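Local coordinates for protein Xaa-Pro Dipeptidase (Alteromonas macleodii, PDB 2QS8) that probably cleaves dipeptides or removes the C-terminal residue of peptides, as a metal-dependent amidohydrolase with a TIM-barrel fold that holds a free methionine in its active site, at residues S7-A13 against F50-L56; E75-K79 against N292-E296; G200-K206 against I297-A302. All coordinates share one frame; numbering follows the deposited sequence.

How the contacts relate
From the N terminus, contact 1 comes first: strands 9-16 and 52-56 pair in parallel, and the 36 residues between its segments, which include strands but no helix, form a loop that closes before the other contacts open. The chain then enters the part with the metal and methionine sites. Contacts 2 and 3 cross, their segments alternating as 75-79, 200-206, 292-296 and 297-302, so the connection into helix 299-319 meets one loop and the start of the helix meets the other. Their centres lie about 10 Å apart, and F294 CE1 touches L202 CD2 at 3.6 Å. Contact 1 sits across the chain's centre, about 48 Å and 51 Å from them between centres.

Contact 1. Residues S7-A13 against F50-L56; sequences SKTLIHA and FEDYIDL
Backbone pairing joins T9-A13 to D52-L56 as parallel strands, their axes 4.7 Å apart and 14° from parallel. The bonds alternate in direction: L10 N gives to D52 O at 2.9 Å, I54 N to L10 O at 2.8 Å, then H12 N to I54 O and L56 N to H12 O. A weak bond from D52 N to K8 O starts the series, and beyond it the S7 hydroxyl donates to E51 OE1 at 3.0 Å, on the lone pair turned away from the other carboxylate oxygen.

Aromatic contacts gather on the face carrying L10, H12 and Y53. Y53 and H12 form an offset edge-to-face pair, the edge of Y53 toward the face of H12, planes at 78° and Y53 CE1 over the imidazole toward its rim, while Y53 OH lies 2.6 Å from H12 ND1 in a hydrogen bond. With CG anti to its backbone N (chi1 171°), the tyrosine runs alongside L10 and ends at H12. H12 NE2 is bonded to I45 O and F44 stacks on the ring, so both nitrogens of the imidazole are engaged. L10 CB sits over one face of the F50 ring, 3.8 Å from its centroid, a CH-pi contact.

Aliphatic side chains pack on the face of I11, I54 and L56: I11 and I54 run side by side (I11 CG1 to I54 CB 3.8 Å), and I11 CG2 meets L56 CD1. I404 touches both isoleucines, and V61 reaches L56. The pair belongs to a mixed sheet in which N-terminal strands meet C-terminal ones such as 400-405, consistent with the small beta domain that many amidohydrolases carry beside the TIM barrel.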
loop_
_atom_site.group_PDB
_atom_site.type_symbol
_atom_site.label_atom_id
_atom_site.label_comp_id
_atom_site.label_asym_id
_atom_site.label_seq_id
_atom_site.Cartn_x
_atom_site.Cartn_y
_atom_site.Cartn_z
ATOM N N SER A 7 -8.159 -0.860 -59.705
ATOM C CA SER A 7 -8.478 -2.313 -59.811
ATOM C C SER A 7 -9.357 -2.766 -58.656
ATOM O O SER A 7 -9.164 -2.352 -57.511
ATOM C CB SER A 7 -7.186 -3.135 -59.830
ATOM O OG SER A 7 -6.456 -2.900 -61.023
ATOM N N LYS A 8 -10.329 -3.624 -58.943
ATOM C CA LYS A 8 -11.248 -4.109 -57.922
ATOM C C LYS A 8 -11.533 -5.604 -58.058
ATOM O O LYS A 8 -11.231 -6.219 -59.073
ATOM C CB LYS A 8 -12.565 -3.332 -58.006
ATOM C CG LYS A 8 -12.394 -1.822 -58.060
ATOM C CD LYS A 8 -13.736 -1.104 -58.035
ATOM C CE LYS A 8 -13.535 0.403 -57.978
ATOM N NZ LYS A 8 -14.816 1.133 -57.844
ATOM N N THR A 9 -12.109 -6.193 -57.019
ATOM C CA THR A 9 -12.458 -7.592 -57.053
ATOM C C THR A 9 -13.970 -7.732 -57.024
ATOM O O THR A 9 -14.656 -7.061 -56.250
ATOM C CB THR A 9 -11.883 -8.354 -55.852
ATOM O OG1 THR A 9 -10.456 -8.306 -55.898
ATOM C CG2 THR A 9 -12.344 -9.797 -55.876
ATOM N N LEU A 10 -14.483 -8.607 -57.874
ATOM C CA LEU A 10 -15.916 -8.848 -57.917
ATOM C C LEU A 10 -16.231 -10.233 -57.380
ATOM O O LEU A 10 -15.588 -11.206 -57.752
ATOM C CB LEU A 10 -16.450 -8.750 -59.352
ATOM C CG LEU A 10 -17.908 -9.213 -59.485
ATOM C CD1 LEU A 10 -18.842 -8.161 -58.875
ATOM C CD2 LEU A 10 -18.246 -9.450 -60.955
ATOM N N ILE A 11 -17.229 -10.312 -56.510
ATOM C CA ILE A 11 -17.639 -11.588 -55.946
ATOM C C ILE A 11 -19.113 -11.840 -56.246
ATOM O O ILE A 11 -19.965 -10.985 -55.987
ATOM C CB ILE A 11 -17.448 -11.626 -54.408
ATOM C CG1 ILE A 11 -15.967 -11.511 -54.056
ATOM C CG2 ILE A 11 -18.017 -12.914 -53.842
ATOM C CD1 ILE A 11 -15.709 -11.506 -52.567
ATOM N N HIS A 12 -19.398 -13.013 -56.804
ATOM C CA HIS A 12 -20.762 -13.421 -57.109
ATOM C C HIS A 12 -21.166 -14.350 -55.980
ATOM O O HIS A 12 -20.671 -15.477 -55.880
ATOM C CB HIS A 12 -20.822 -14.166 -58.443
ATOM C CG HIS A 12 -20.885 -13.271 -59.642
ATOM N ND1 HIS A 12 -20.746 -13.749 -60.928
ATOM C CD2 HIS A 12 -21.103 -11.939 -59.755
ATOM C CE1 HIS A 12 -20.875 -12.748 -61.781
ATOM N NE2 HIS A 12 -21.090 -11.639 -61.095
ATOM N N ALA A 13 -22.053 -13.875 -55.119
ATOM C CA ALA A 13 -22.497 -14.682 -54.000
ATOM C C ALA A 13 -23.860 -15.338 -54.240
ATOM O O ALA A 13 -24.876 -14.653 -54.389
ATOM C CB ALA A 13 -22.534 -13.833 -52.736
ATOM N N PHE A 50 -13.436 -6.653 -64.446
ATOM C CA PHE A 50 -12.796 -6.563 -63.138
ATOM C C PHE A 50 -11.439 -7.253 -63.134
ATOM O O PHE A 50 -11.264 -8.313 -63.741
ATOM C CB PHE A 50 -13.669 -7.188 -62.049
ATOM C CG PHE A 50 -14.889 -6.390 -61.716
ATOM C CD1 PHE A 50 -16.021 -6.439 -62.525
ATOM C CD2 PHE A 50 -14.910 -5.586 -60.587
ATOM C CE1 PHE A 50 -17.151 -5.698 -62.213
ATOM C CE2 PHE A 50 -16.041 -4.840 -60.269
ATOM C CZ PHE A 50 -17.164 -4.898 -61.086
ATOM N N GLU A 51 -10.483 -6.644 -62.439
ATOM C CA GLU A 51 -9.141 -7.197 -62.334
ATOM C C GLU A 51 -9.208 -8.632 -61.815
ATOM O O GLU A 51 -8.527 -9.518 -62.329
ATOM C CB GLU A 51 -8.294 -6.346 -61.381
ATOM C CG GLU A 51 -6.827 -6.775 -61.284
ATOM C CD GLU A 51 -6.019 -6.416 -62.521
ATOM O OE1 GLU A 51 -5.879 -5.201 -62.811
ATOM O OE2 GLU A 51 -5.524 -7.343 -63.198
ATOM N N ASP A 52 -10.033 -8.857 -60.795
ATOM C CA ASP A 52 -10.179 -10.185 -60.214
ATOM C C ASP A 52 -11.630 -10.556 -60.008
ATOM O O ASP A 52 -12.463 -9.699 -59.712
ATOM C CB ASP A 52 -9.456 -10.274 -58.874
ATOM C CG ASP A 52 -7.955 -10.194 -59.013
ATOM O OD1 ASP A 52 -7.423 -9.077 -59.187
ATOM O OD2 ASP A 52 -7.307 -11.259 -58.954
ATOM N N TYR A 53 -11.917 -11.845 -60.145
ATOM C CA TYR A 53 -13.267 -12.363 -59.989
ATOM C C TYR A 53 -13.274 -13.609 -59.108
ATOM O O TYR A 53 -12.448 -14.503 -59.273
ATOM C CB TYR A 53 -13.857 -12.688 -61.367
ATOM C CG TYR A 53 -15.181 -13.427 -61.345
ATOM C CD1 TYR A 53 -16.301 -12.884 -60.713
ATOM C CD2 TYR A 53 -15.315 -14.661 -61.979
ATOM C CE1 TYR A 53 -17.522 -13.553 -60.713
ATOM C CE2 TYR A 53 -16.528 -15.336 -61.985
ATOM C CZ TYR A 53 -17.623 -14.778 -61.352
ATOM O OH TYR A 53 -18.818 -15.452 -61.365
ATOM N N ILE A 54 -14.208 -13.649 -58.163
ATOM C CA ILE A 54 -14.349 -14.780 -57.261
ATOM C C ILE A 54 -15.769 -15.307 -57.416
ATOM O O ILE A 54 -16.732 -14.687 -56.958
ATOM C CB ILE A 54 -14.097 -14.375 -55.790
ATOM C CG1 ILE A 54 -12.638 -13.931 -55.617
ATOM C CG2 ILE A 54 -14.385 -15.553 -54.864
ATOM C CD1 ILE A 54 -12.320 -13.365 -54.239
ATOM N N ASP A 55 -15.884 -16.454 -58.071
ATOM C CA ASP A 55 -17.175 -17.070 -58.335
ATOM C C ASP A 55 -17.665 -17.950 -57.194
ATOM O O ASP A 55 -17.205 -19.074 -57.031
ATOM C CB ASP A 55 -17.083 -17.881 -59.633
ATOM C CG ASP A 55 -18.357 -18.635 -59.946
ATOM O OD1 ASP A 55 -19.402 -18.350 -59.322
ATOM O OD2 ASP A 55 -18.310 -19.515 -60.826
ATOM N N LEU A 56 -18.614 -17.437 -56.419
ATOM C CA LEU A 56 -19.154 -18.175 -55.286
ATOM C C LEU A 56 -20.665 -18.354 -55.417
ATOM O O LEU A 56 -21.392 -18.373 -54.416
ATOM C CB LEU A 56 -18.828 -17.435 -53.980
ATOM C CG LEU A 56 -17.370 -17.048 -53.699
ATOM C CD1 LEU A 56 -17.294 -16.333 -52.357
ATOM C CD2 LEU A 56 -16.478 -18.282 -53.692
#

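Contact 2. Residues E75-K79 against N292-E296; sequences EYQSK and NFFPE
Neither 75-79 nor 292-296 is helix or strand, and their backbones come nearest at S78 and F293, with CA atoms 4.6 Å apart and one main-chain hydrogen bond, K79 N to F293 O at 3.1 Å, bent to 149° at the hydrogen. The same carbonyl receives a CA-H...O contact from S78, so one oxygen faces two successive residues.

S78 lays its CB over a face of the F293 ring, 3.8 Å from the centroid, while its OG is bonded to Q81 N. F293 sets CG anti to its own N (chi1 -178°), which brings the ring back from a CB directed away from 75-79. It slides past Y76 in the opposite direction, and its CE2 comes up to the tyrosine's edge close to the ring plane. The Y76 and F294 rings meet obliquely, planes at 39°, with Y76 CE2 3.5 Å from F294 CD1. At the far end of the tyrosine, Y76 OH approaches P295 CD at 3.4 Å.

K79 borders this group with its aliphatic part: CB lies by N292 O, and K79 CD is 3.7 Å from F294 O. K79 NZ stays 5.4 Å from E296 OE2, too far for a salt bridge.

L202 of the methionine pocket touches both Y76 and F294, and the Y76 side chain is about 8 Å from the bound methionine. With a single hydrogen bond and otherwise carbon-rich surfaces, the contact rests mainly on aromatic and apolar packing, which joins two loops beside the active site.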
loop_
_atom_site.group_PDB
_atom_site.type_symbol
_atom_site.label_atom_id
_atom_site.label_comp_id
_atom_site.label_asym_id
_atom_site.label_seq_id
_atom_site.Cartn_x
_atom_site.Cartn_y
_atom_site.Cartn_z
ATOM N N GLU A 75 -4.028 -25.379 -24.931
ATOM C CA GLU A 75 -5.102 -26.336 -25.211
ATOM C C GLU A 75 -5.076 -27.293 -24.036
ATOM O O GLU A 75 -4.096 -28.013 -23.845
ATOM C CB GLU A 75 -4.857 -27.113 -26.498
ATOM C CG GLU A 75 -4.904 -26.258 -27.743
ATOM C CD GLU A 75 -5.058 -27.078 -29.008
ATOM O OE1 GLU A 75 -4.318 -28.075 -29.154
ATOM O OE2 GLU A 75 -5.911 -26.713 -29.848
ATOM N N TYR A 76 -6.143 -27.302 -23.251
ATOM C CA TYR A 76 -6.193 -28.153 -22.068
ATOM C C TYR A 76 -5.958 -29.636 -22.348
ATOM O O TYR A 76 -6.642 -30.238 -23.175
ATOM C CB TYR A 76 -7.530 -28.000 -21.332
ATOM C CG TYR A 76 -7.406 -28.391 -19.886
ATOM C CD1 TYR A 76 -6.809 -27.529 -18.968
ATOM C CD2 TYR A 76 -7.762 -29.670 -19.454
ATOM C CE1 TYR A 76 -6.553 -27.926 -17.665
ATOM C CE2 TYR A 76 -7.511 -30.082 -18.147
ATOM C CZ TYR A 76 -6.899 -29.203 -17.258
ATOM O OH TYR A 76 -6.597 -29.605 -15.971
ATOM N N GLN A 77 -4.986 -30.209 -21.651
ATOM C CA GLN A 77 -4.658 -31.623 -21.792
ATOM C C GLN A 77 -4.786 -32.295 -20.434
ATOM O O GLN A 77 -4.564 -31.666 -19.395
ATOM C CB GLN A 77 -3.225 -31.799 -22.305
ATOM C CG GLN A 77 -3.008 -31.372 -23.747
ATOM C CD GLN A 77 -1.568 -31.514 -24.187
ATOM O OE1 GLN A 77 -0.682 -30.828 -23.677
ATOM N NE2 GLN A 77 -1.324 -32.408 -25.139
ATOM N N SER A 78 -5.143 -33.573 -20.447
ATOM C CA SER A 78 -5.273 -34.357 -19.227
ATOM C C SER A 78 -3.926 -34.402 -18.492
ATOM O O SER A 78 -2.879 -34.077 -19.069
ATOM C CB SER A 78 -5.681 -35.789 -19.575
ATOM O OG SER A 78 -4.659 -36.427 -20.324
ATOM N N LYS A 79 -3.971 -34.804 -17.222
ATOM C CA LYS A 79 -2.772 -34.935 -16.411
ATOM C C LYS A 79 -1.784 -35.875 -17.101
ATOM O O LYS A 79 -0.583 -35.615 -17.138
ATOM C CB LYS A 79 -3.118 -35.490 -15.030
ATOM C CG LYS A 79 -3.891 -34.525 -14.147
ATOM C CD LYS A 79 -4.216 -35.150 -12.788
ATOM C CE LYS A 79 -2.954 -35.476 -11.997
ATOM N NZ LYS A 79 -3.287 -36.113 -10.694
ATOM N N ASN A 292 -8.976 -39.070 -13.209
ATOM C CA ASN A 292 -7.654 -38.454 -13.324
ATOM C C ASN A 292 -7.405 -37.618 -14.570
ATOM O O ASN A 292 -6.253 -37.422 -14.968
ATOM C CB ASN A 292 -6.564 -39.527 -13.212
ATOM C CG ASN A 292 -6.631 -40.289 -11.896
ATOM O OD1 ASN A 292 -6.536 -39.697 -10.821
ATOM N ND2 ASN A 292 -6.798 -41.606 -11.979
ATOM N N PHE A 293 -8.473 -37.141 -15.202
ATOM C CA PHE A 293 -8.315 -36.299 -16.378
ATOM C C PHE A 293 -7.931 -34.927 -15.821
ATOM O O PHE A 293 -6.917 -34.346 -16.213
ATOM C CB PHE A 293 -9.614 -36.187 -17.167
ATOM C CG PHE A 293 -9.485 -35.371 -18.420
ATOM C CD1 PHE A 293 -9.104 -35.968 -19.613
ATOM C CD2 PHE A 293 -9.698 -33.993 -18.396
ATOM C CE1 PHE A 293 -8.941 -35.213 -20.756
ATOM C CE2 PHE A 293 -9.534 -33.230 -19.534
ATOM C CZ PHE A 293 -9.153 -33.841 -20.719
ATOM N N PHE A 294 -8.759 -34.441 -14.899
ATOM C CA PHE A 294 -8.555 -33.164 -14.226
ATOM C C PHE A 294 -7.888 -33.421 -12.867
ATOM O O PHE A 294 -7.887 -34.544 -12.356
ATOM C CB PHE A 294 -9.896 -32.464 -13.944
ATOM C CG PHE A 294 -10.647 -32.007 -15.180
ATOM C CD1 PHE A 294 -10.119 -31.026 -16.013
ATOM C CD2 PHE A 294 -11.904 -32.535 -15.480
ATOM C CE1 PHE A 294 -10.833 -30.576 -17.126
ATOM C CE2 PHE A 294 -12.624 -32.093 -16.594
ATOM C CZ PHE A 294 -12.092 -31.114 -17.415
ATOM N N PRO A 295 -7.279 -32.382 -12.280
ATOM C CA PRO A 295 -6.653 -32.580 -10.972
ATOM C C PRO A 295 -7.835 -32.858 -10.038
ATOM O O PRO A 295 -8.963 -32.459 -10.339
ATOM C CB PRO A 295 -5.999 -31.230 -10.700
ATOM C CG PRO A 295 -5.611 -30.775 -12.084
ATOM C CD PRO A 295 -6.831 -31.122 -12.900
ATOM N N GLU A 296 -7.594 -33.532 -8.921
ATOM C CA GLU A 296 -8.673 -33.849 -7.995
ATOM C C GLU A 296 -9.427 -32.633 -7.460
ATOM O O GLU A 296 -10.630 -32.702 -7.214
ATOM C CB GLU A 296 -8.141 -34.676 -6.815
ATOM C CG GLU A 296 -7.686 -36.082 -7.189
ATOM C CD GLU A 296 -8.695 -36.817 -8.070
ATOM O OE1 GLU A 296 -9.874 -36.928 -7.670
ATOM O OE2 GLU A 296 -8.305 -37.286 -9.164
#

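Contact 3. Residues G200-K206 against I297-A302; sequences GVLSVAK and IVRPKA. With MET (methionine), chain D.
The loop that receives the carboxylate of the bound methionine packs here against the beginning of helix 299-319, with K301 reaching from the helix into the loop. V201 N donates to methionine O at 2.9 Å and L202 N to methionine OXT at 2.8 Å, both nearly straight (164° and 169°), so consecutive amides each donate to one carboxylate oxygen. The ligand is also hydrogen-bonded to H237 NE2 and D328 OD2.

Behind these amides, K301 points its buried side chain into the loop. A bend at chi3 (-63°) turns the end of an otherwise extended chain toward four backbone carbonyls: K301 NZ bonds G200 O at 2.8 Å, S203 O at 2.6 Å and A205 O at 3.0 Å, with a weak bond to V201 O. The loop of this TIM-barrel enzyme follows strand 192-196, and V204 centres an inverse gamma turn in it. The four carbonyls round NZ would probably stabilise a positive charge on the lysine. The ammonium therefore probably fixes the loop from which the ligand-binding amides project.

Apolar contacts flank the lysine. V201 CG1 reaches A302 CB at 3.6 Å, V298 lies against the V201 and S203 carbonyls, and I297 CG2 meets V204 CG1 at 3.8 Å while its CD1 covers the A205-K206 peptide. S203 OG is bonded to H150 ND1, and Y186 of the second subunit packs on A205 and K206.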
loop_
_atom_site.group_PDB
_atom_site.type_symbol
_atom_site.label_atom_id
_atom_site.label_comp_id
_atom_site.label_asym_id
_atom_site.label_seq_id
_atom_site.Cartn_x
_atom_site.Cartn_y
_atom_site.Cartn_z
ATOM N N GLY A 200 -12.900 -20.144 -10.271
ATOM C CA GLY A 200 -13.054 -20.792 -11.562
ATOM C C GLY A 200 -12.899 -22.299 -11.518
ATOM O O GLY A 200 -12.660 -22.871 -10.456
ATOM N N VAL A 201 -13.007 -22.939 -12.680
ATOM C CA VAL A 201 -12.916 -24.392 -12.780
ATOM C C VAL A 201 -11.519 -24.987 -12.980
ATOM O O VAL A 201 -11.035 -25.741 -12.141
ATOM C CB VAL A 201 -13.825 -24.927 -13.916
ATOM C CG1 VAL A 201 -13.659 -26.434 -14.067
ATOM C CG2 VAL A 201 -15.261 -24.591 -13.624
ATOM N N LEU A 202 -10.890 -24.659 -14.101
ATOM C CA LEU A 202 -9.572 -25.198 -14.426
ATOM C C LEU A 202 -8.388 -24.709 -13.579
ATOM O O LEU A 202 -7.245 -25.049 -13.853
ATOM C CB LEU A 202 -9.288 -24.958 -15.907
ATOM C CG LEU A 202 -10.382 -25.545 -16.797
ATOM C CD1 LEU A 202 -10.109 -25.198 -18.258
ATOM C CD2 LEU A 202 -10.441 -27.045 -16.584
ATOM N N SER A 203 -8.656 -23.913 -12.554
ATOM C CA SER A 203 -7.576 -23.440 -11.705
ATOM C C SER A 203 -7.406 -24.412 -10.549
ATOM O O SER A 203 -8.386 -24.987 -10.069
ATOM C CB SER A 203 -7.886 -22.035 -11.175
ATOM O OG SER A 203 -9.131 -21.998 -10.504
ATOM N N VAL A 204 -6.166 -24.620 -10.125
ATOM C CA VAL A 204 -5.885 -25.518 -9.010
ATOM C C VAL A 204 -6.139 -24.702 -7.751
ATOM O O VAL A 204 -5.210 -24.174 -7.133
ATOM C CB VAL A 204 -4.418 -26.011 -9.044
ATOM C CG1 VAL A 204 -4.158 -26.997 -7.905
ATOM C CG2 VAL A 204 -4.135 -26.670 -10.378
ATOM N N ALA A 205 -7.414 -24.577 -7.405
ATOM C CA ALA A 205 -7.843 -23.807 -6.241
ATOM C C ALA A 205 -9.163 -24.379 -5.714
ATOM O O ALA A 205 -9.919 -24.987 -6.458
ATOM C CB ALA A 205 -8.013 -22.333 -6.629
ATOM N N LYS A 206 -9.438 -24.169 -4.435
ATOM C CA LYS A 206 -10.651 -24.700 -3.828
ATOM C C LYS A 206 -11.983 -24.288 -4.467
ATOM O O LYS A 206 -12.765 -25.144 -4.866
ATOM C CB LYS A 206 -10.679 -24.353 -2.337
ATOM C CG LYS A 206 -11.701 -25.141 -1.533
ATOM C CD LYS A 206 -11.388 -26.631 -1.578
ATOM C CE LYS A 206 -12.459 -27.449 -0.858
ATOM N NZ LYS A 206 -12.211 -28.919 -0.973
ATOM N N ILE A 297 -8.725 -31.521 -7.284
ATOM C CA ILE A 297 -9.346 -30.308 -6.761
ATOM C C ILE A 297 -10.207 -29.608 -7.829
ATOM O O ILE A 297 -11.157 -28.887 -7.498
ATOM C CB ILE A 297 -8.262 -29.343 -6.201
ATOM C CG1 ILE A 297 -8.912 -28.204 -5.427
ATOM C CG2 ILE A 297 -7.412 -28.797 -7.324
ATOM C CD1 ILE A 297 -7.936 -27.391 -4.608
ATOM N N VAL A 298 -9.878 -29.858 -9.098
ATOM C CA VAL A 298 -10.591 -29.284 -10.237
ATOM C C VAL A 298 -11.839 -30.092 -10.640
ATOM O O VAL A 298 -12.894 -29.522 -10.931
ATOM C CB VAL A 298 -9.664 -29.192 -11.481
ATOM C CG1 VAL A 298 -10.463 -28.745 -12.701
ATOM C CG2 VAL A 298 -8.518 -28.237 -11.215
ATOM N N ARG A 299 -11.709 -31.419 -10.650
ATOM C CA ARG A 299 -12.804 -32.309 -11.043
ATOM C C ARG A 299 -14.206 -31.952 -10.525
ATOM O O ARG A 299 -15.150 -31.880 -11.299
ATOM C CB ARG A 299 -12.470 -33.756 -10.654
ATOM C CG ARG A 299 -13.457 -34.767 -11.215
ATOM C CD ARG A 299 -13.028 -36.202 -10.951
ATOM N NE ARG A 299 -13.807 -37.135 -11.756
ATOM C CZ ARG A 299 -13.652 -38.453 -11.741
ATOM N NH1 ARG A 299 -12.745 -39.014 -10.955
ATOM N NH2 ARG A 299 -14.399 -39.214 -12.522
ATOM N N PRO A 300 -14.360 -31.738 -9.208
ATOM C CA PRO A 300 -15.666 -31.391 -8.632
ATOM C C PRO A 300 -16.280 -30.139 -9.261
ATOM O O PRO A 300 -17.474 -30.101 -9.562
ATOM C CB PRO A 300 -15.350 -31.170 -7.151
ATOM C CG PRO A 300 -14.163 -32.031 -6.917
ATOM C CD PRO A 300 -13.331 -31.815 -8.156
ATOM N N LYS A 301 -15.447 -29.118 -9.445
ATOM C CA LYS A 301 -15.869 -27.846 -10.019
ATOM C C LYS A 301 -16.337 -27.998 -11.462
ATOM O O LYS A 301 -17.335 -27.400 -11.861
ATOM C CB LYS A 301 -14.716 -26.835 -9.945
ATOM C CG LYS A 301 -14.208 -26.579 -8.523
ATOM C CD LYS A 301 -13.146 -25.483 -8.474
ATOM C CE LYS A 301 -11.908 -25.877 -9.264
ATOM N NZ LYS A 301 -10.900 -24.780 -9.314
ATOM N N ALA A 302 -15.611 -28.798 -12.234
ATOM C CA ALA A 302 -15.953 -29.025 -13.632
ATOM C C ALA A 302 -17.295 -29.751 -13.775
ATOM O O ALA A 302 -18.092 -29.420 -14.653
ATOM C CB ALA A 302 -14.845 -29.821 -14.317
HETATM N N MET D . -12.083 -21.544 -18.275
HETATM C CA MET D . -13.324 -21.634 -17.451
HETATM C C MET D . -13.018 -22.002 -16.001
HETATM O O MET D . -13.856 -21.690 -15.131
HETATM C CB MET D . -14.264 -22.681 -18.045
HETATM C CG MET D . -15.573 -22.790 -17.311
HETATM S SD MET D . -16.689 -23.846 -18.167
HETATM C CE MET D . -17.031 -22.838 -19.581
HETATM O OXT MET D . -11.949 -22.604 -15.761
#